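Local coordinates for protein chorismatase (Streptomyces hygroscopicus, PDB 4BPS) that hydrolyses chorismate to a dihydroxycyclohexadiene carboxylate and pyruvate, a step in making the immunosuppressant polyketides FK506 and FK520, at residues 246-251 and 333-338. Sequence-based numbering, arbitrary orientation.
With 3EB (3-(2-carboxyethyl)benzoic acid), chain B.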
ATOM      1  N   ALA A 246      11.315  -1.136  -3.820  1.00  5.31           N
ATOM      2  CA  ALA A 246      12.438  -1.942  -3.364  1.00  5.74           C
ATOM      3  C   ALA A 246      13.699  -1.673  -4.174  1.00  5.34           C
ATOM      4  O   ALA A 246      13.674  -0.996  -5.220  1.00  6.01           O
ATOM      5  CB  ALA A 246      12.085  -3.423  -3.489  1.00  6.65           C
ATOM      6  N   GLY A 247      14.804  -2.249  -3.693  1.00  5.45           N
ATOM      7  CA  GLY A 247      16.083  -2.227  -4.400  1.00  6.11           C
ATOM      8  C   GLY A 247      16.146  -3.307  -5.473  1.00  6.29           C
ATOM      9  O   GLY A 247      16.805  -4.355  -5.295  1.00  7.36           O
ATOM     10  N   ILE A 248      15.438  -3.037  -6.566  1.00  6.52           N
ATOM     11  CA  ILE A 248      15.335  -3.920  -7.710  0.65  6.76           C
ATOM     12  C   ILE A 248      15.705  -3.126  -8.975  1.00  6.52           C
ATOM     13  O   ILE A 248      15.418  -1.921  -9.072  1.00  8.52           O
ATOM     14  CB  ILE A 248      13.868  -4.469  -7.815  0.65  7.53           C
ATOM     15  CG1 ILE A 248      13.636  -5.632  -6.838  0.65  7.85           C
ATOM     16  CG2 ILE A 248      13.512  -4.936  -9.212  0.65  7.27           C
ATOM     17  CD1 ILE A 248      12.160  -5.987  -6.613  0.65  8.22           C
ATOM     18  N   LEU A 249      16.328  -3.810  -9.927  1.00  5.96           N
ATOM     19  CA  LEU A 249      16.557  -3.253 -11.266  0.54  7.09           C
ATOM     20  C   LEU A 249      16.105  -4.345 -12.247  1.00  5.96           C
ATOM     21  O   LEU A 249      16.480  -5.521 -12.120  1.00  6.29           O
ATOM     22  CB  LEU A 249      17.983  -2.711 -11.436  0.54  9.38           C
ATOM     23  CG  LEU A 249      18.295  -1.462 -10.556  0.54  9.67           C
ATOM     24  CD1 LEU A 249      19.764  -1.092 -10.676  0.54 10.43           C
ATOM     25  CD2 LEU A 249      17.395  -0.171 -10.744  0.54  9.70           C
ATOM     26  N   GLY A 250      15.256  -3.990 -13.201  1.00  5.78           N
ATOM     27  CA  GLY A 250      14.572  -4.991 -14.010  1.00  5.99           C
ATOM     28  C   GLY A 250      13.583  -5.694 -13.098  1.00  5.90           C
ATOM     29  O   GLY A 250      12.736  -5.019 -12.485  1.00  6.49           O
ATOM     30  N   HIS A 251      13.700  -7.024 -12.955  1.00  5.72           N
ATOM     31  CA  HIS A 251      12.971  -7.739 -11.909  1.00  5.61           C
ATOM     32  C   HIS A 251      13.890  -8.152 -10.766  1.00  5.32           C
ATOM     33  O   HIS A 251      13.418  -8.731  -9.790  1.00  6.42           O
ATOM     34  CB  HIS A 251      12.247  -8.982 -12.443  1.00  5.86           C
ATOM     35  CG  HIS A 251      13.171  -9.984 -13.059  1.00  5.95           C
ATOM     36  ND1 HIS A 251      14.063 -10.740 -12.323  1.00  6.64           N
ATOM     37  CD2 HIS A 251      13.371 -10.296 -14.359  1.00  6.37           C
ATOM     38  CE1 HIS A 251      14.772 -11.478 -13.155  1.00  7.24           C
ATOM     39  NE2 HIS A 251      14.376 -11.225 -14.392  1.00  7.14           N
ATOM     40  N   GLU A 333      12.686 -12.787   0.504  1.00  6.70           N
ATOM     41  CA  GLU A 333      13.634 -12.925   1.602  1.00  7.23           C
ATOM     42  C   GLU A 333      14.871 -12.037   1.393  1.00  6.28           C
ATOM     43  O   GLU A 333      15.357 -11.454   2.367  1.00  6.88           O
ATOM     44  CB  GLU A 333      14.070 -14.389   1.799  1.00  9.69           C
ATOM     45  CG  GLU A 333      15.082 -14.616   2.947  1.00 14.80           C
ATOM     46  CD  GLU A 333      14.461 -14.511   4.341  1.00 22.55           C
ATOM     47  OE1 GLU A 333      13.227 -14.711   4.509  1.00 25.08           O
ATOM     48  OE2 GLU A 333      15.221 -14.229   5.294  1.00 27.79           O
ATOM     49  N   ASP A 334      15.353 -11.921   0.145  1.00  6.19           N
ATOM     50  CA  ASP A 334      16.568 -11.137  -0.086  1.00  6.77           C
ATOM     51  C   ASP A 334      16.372  -9.628  -0.223  1.00  5.82           C
ATOM     52  O   ASP A 334      17.358  -8.904  -0.386  1.00  6.14           O
ATOM     53  CB  ASP A 334      17.390 -11.693  -1.263  1.00  8.79           C
ATOM     54  CG  ASP A 334      16.706 -11.574  -2.614  1.00 10.79           C
ATOM     55  OD1 ASP A 334      15.706 -10.837  -2.763  1.00 10.32           O
ATOM     56  OD2 ASP A 334      17.250 -12.191  -3.567  1.00 13.79           O
ATOM     57  N   LEU A 335      15.133  -9.160  -0.114  1.00  5.32           N
ATOM     58  CA  LEU A 335      14.877  -7.730  -0.009  1.00  5.41           C
ATOM     59  C   LEU A 335      14.907  -7.347   1.459  1.00  5.17           C
ATOM     60  O   LEU A 335      14.292  -8.009   2.304  1.00  6.01           O
ATOM     61  CB  LEU A 335      13.550  -7.354  -0.673  1.00  5.99           C
ATOM     62  CG  LEU A 335      13.526  -7.571  -2.195  1.00  6.65           C
ATOM     63  CD1 LEU A 335      12.113  -7.360  -2.729  1.00  7.44           C
ATOM     64  CD2 LEU A 335      14.536  -6.665  -2.924  1.00  7.13           C
ATOM     65  N   LEU A 336      15.613  -6.256   1.743  1.00  4.94           N
ATOM     66  CA  LEU A 336      15.947  -5.871   3.102  1.00  4.91           C
ATOM     67  C   LEU A 336      15.250  -4.603   3.573  1.00  4.29           C
ATOM     68  O   LEU A 336      15.271  -4.280   4.770  1.00  5.15           O
ATOM     69  CB  LEU A 336      17.462  -5.655   3.193  1.00  5.52           C
ATOM     70  CG  LEU A 336      18.308  -6.848   2.727  1.00  6.63           C
ATOM     71  CD1 LEU A 336      19.781  -6.481   2.691  1.00  8.00           C
ATOM     72  CD2 LEU A 336      18.065  -8.052   3.612  1.00  8.02           C
ATOM     73  N   VAL A 337      14.677  -3.852   2.623  1.00  4.77           N
ATOM     74  CA  VAL A 337      14.097  -2.545   2.907  1.00  5.26           C
ATOM     75  C   VAL A 337      13.164  -2.172   1.770  1.00  5.17           C
ATOM     76  O   VAL A 337      13.420  -2.532   0.607  1.00  5.89           O
ATOM     77  CB  VAL A 337      15.213  -1.480   3.067  1.00  6.38           C
ATOM     78  CG1 VAL A 337      16.158  -1.407   1.832  1.00  6.92           C
ATOM     79  CG2 VAL A 337      14.612  -0.091   3.391  1.00  6.70           C
ATOM     80  N   GLU A 338      12.073  -1.469   2.080  1.00  5.29           N
ATOM     81  CA  GLU A 338      11.243  -0.866   1.048  1.00  6.20           C
ATOM     82  C   GLU A 338      10.673   0.444   1.578  1.00  6.04           C
ATOM     83  O   GLU A 338      10.556   0.626   2.795  1.00  6.86           O
ATOM     84  CB  GLU A 338      10.055  -1.736   0.679  1.00  7.84           C
ATOM     85  CG  GLU A 338      10.401  -2.916  -0.142  1.00  7.96           C
ATOM     86  CD  GLU A 338       9.152  -3.620  -0.617  1.00  8.41           C
ATOM     87  OE1 GLU A 338       8.103  -3.525   0.092  1.00  8.29           O
ATOM     88  OE2 GLU A 338       9.181  -4.267  -1.670  1.00 11.29           O
TER
HETATM   89  C   3EB B1345       8.685  -5.649  -6.055  1.00  5.35           C
HETATM   90  O   3EB B1345       8.259  -6.660  -6.623  1.00  5.73           O
HETATM   91  CA  3EB B1345       8.902  -5.600  -4.569  1.00  5.53           C
HETATM   92  OAB 3EB B1345       2.821  -7.860  -4.124  1.00  5.47           O
HETATM   93  OAD 3EB B1345       1.594  -6.046  -3.771  1.00  5.49           O
HETATM   94  CAE 3EB B1345       6.260  -4.191  -4.008  1.00  5.28           C
HETATM   95  CAF 3EB B1345       5.003  -3.601  -4.055  1.00  4.97           C
HETATM   96  CAG 3EB B1345       6.389  -5.576  -3.904  1.00  4.77           C
HETATM   97  CAH 3EB B1345       3.860  -4.379  -3.987  1.00  5.00           C
HETATM   98  CAL 3EB B1345       2.732  -6.633  -3.917  1.00  5.09           C
HETATM   99  CAM 3EB B1345       5.227  -6.347  -3.858  1.00  4.86           C
HETATM  100  CAN 3EB B1345       3.961  -5.765  -3.917  1.00  5.07           C
HETATM  101  OXT 3EB B1345       9.029  -4.587  -6.703  1.00  5.69           O
HETATM  102  C2  3EB B1345       7.744  -6.257  -3.790  1.00  5.40           C
HETATM  103  O   HOH W   1      14.987  -3.633  -1.283  1.00  6.65           O
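One wall of the chorismatase active site forms where Ala246 and Ile248 of strand 239-249 meet Leu335, in the loop leading into strand 337-343, and Glu338, the proton acceptor, on that strand, which runs antiparallel to 239-249. The methyl of Ala246 touches both side chains: its CB lies 3.5 Å from Glu338 OE2 and 4.0 Å from Leu335 CD1. A small residue suits this place, since it lets the carboxylate arm lie close along the neighbouring strand. With the Glu338 chain extended beyond CG (chi2 -172°), its carboxylate reaches the bound 3-(2-carboxyethyl)benzoic acid, OE2 standing 3.2 Å from ligand CA. In one of its two conformers, Ile248 crosses the Leu335 side chain at about a right angle, their CD1 methyls 4.1 Å apart, and its CD1 lies 3.4 Å from ligand OXT; Tyr155, Arg162, Tyr215 and Arg228 hydrogen-bond the ligand. Behind this apolar layer a water accepts from Gly247 N (2.8 Å) and donates to Val337 O (2.7 Å). An alanine in place of Glu338 would probably leave the ligand's propionate carbons without the facing carboxylate and open a gap beside Ala246. Branched Leu335 covers Ala246 and Ile248 with both methyls, so apolar contacts flank the catalytic carboxylate where it meets those carbons.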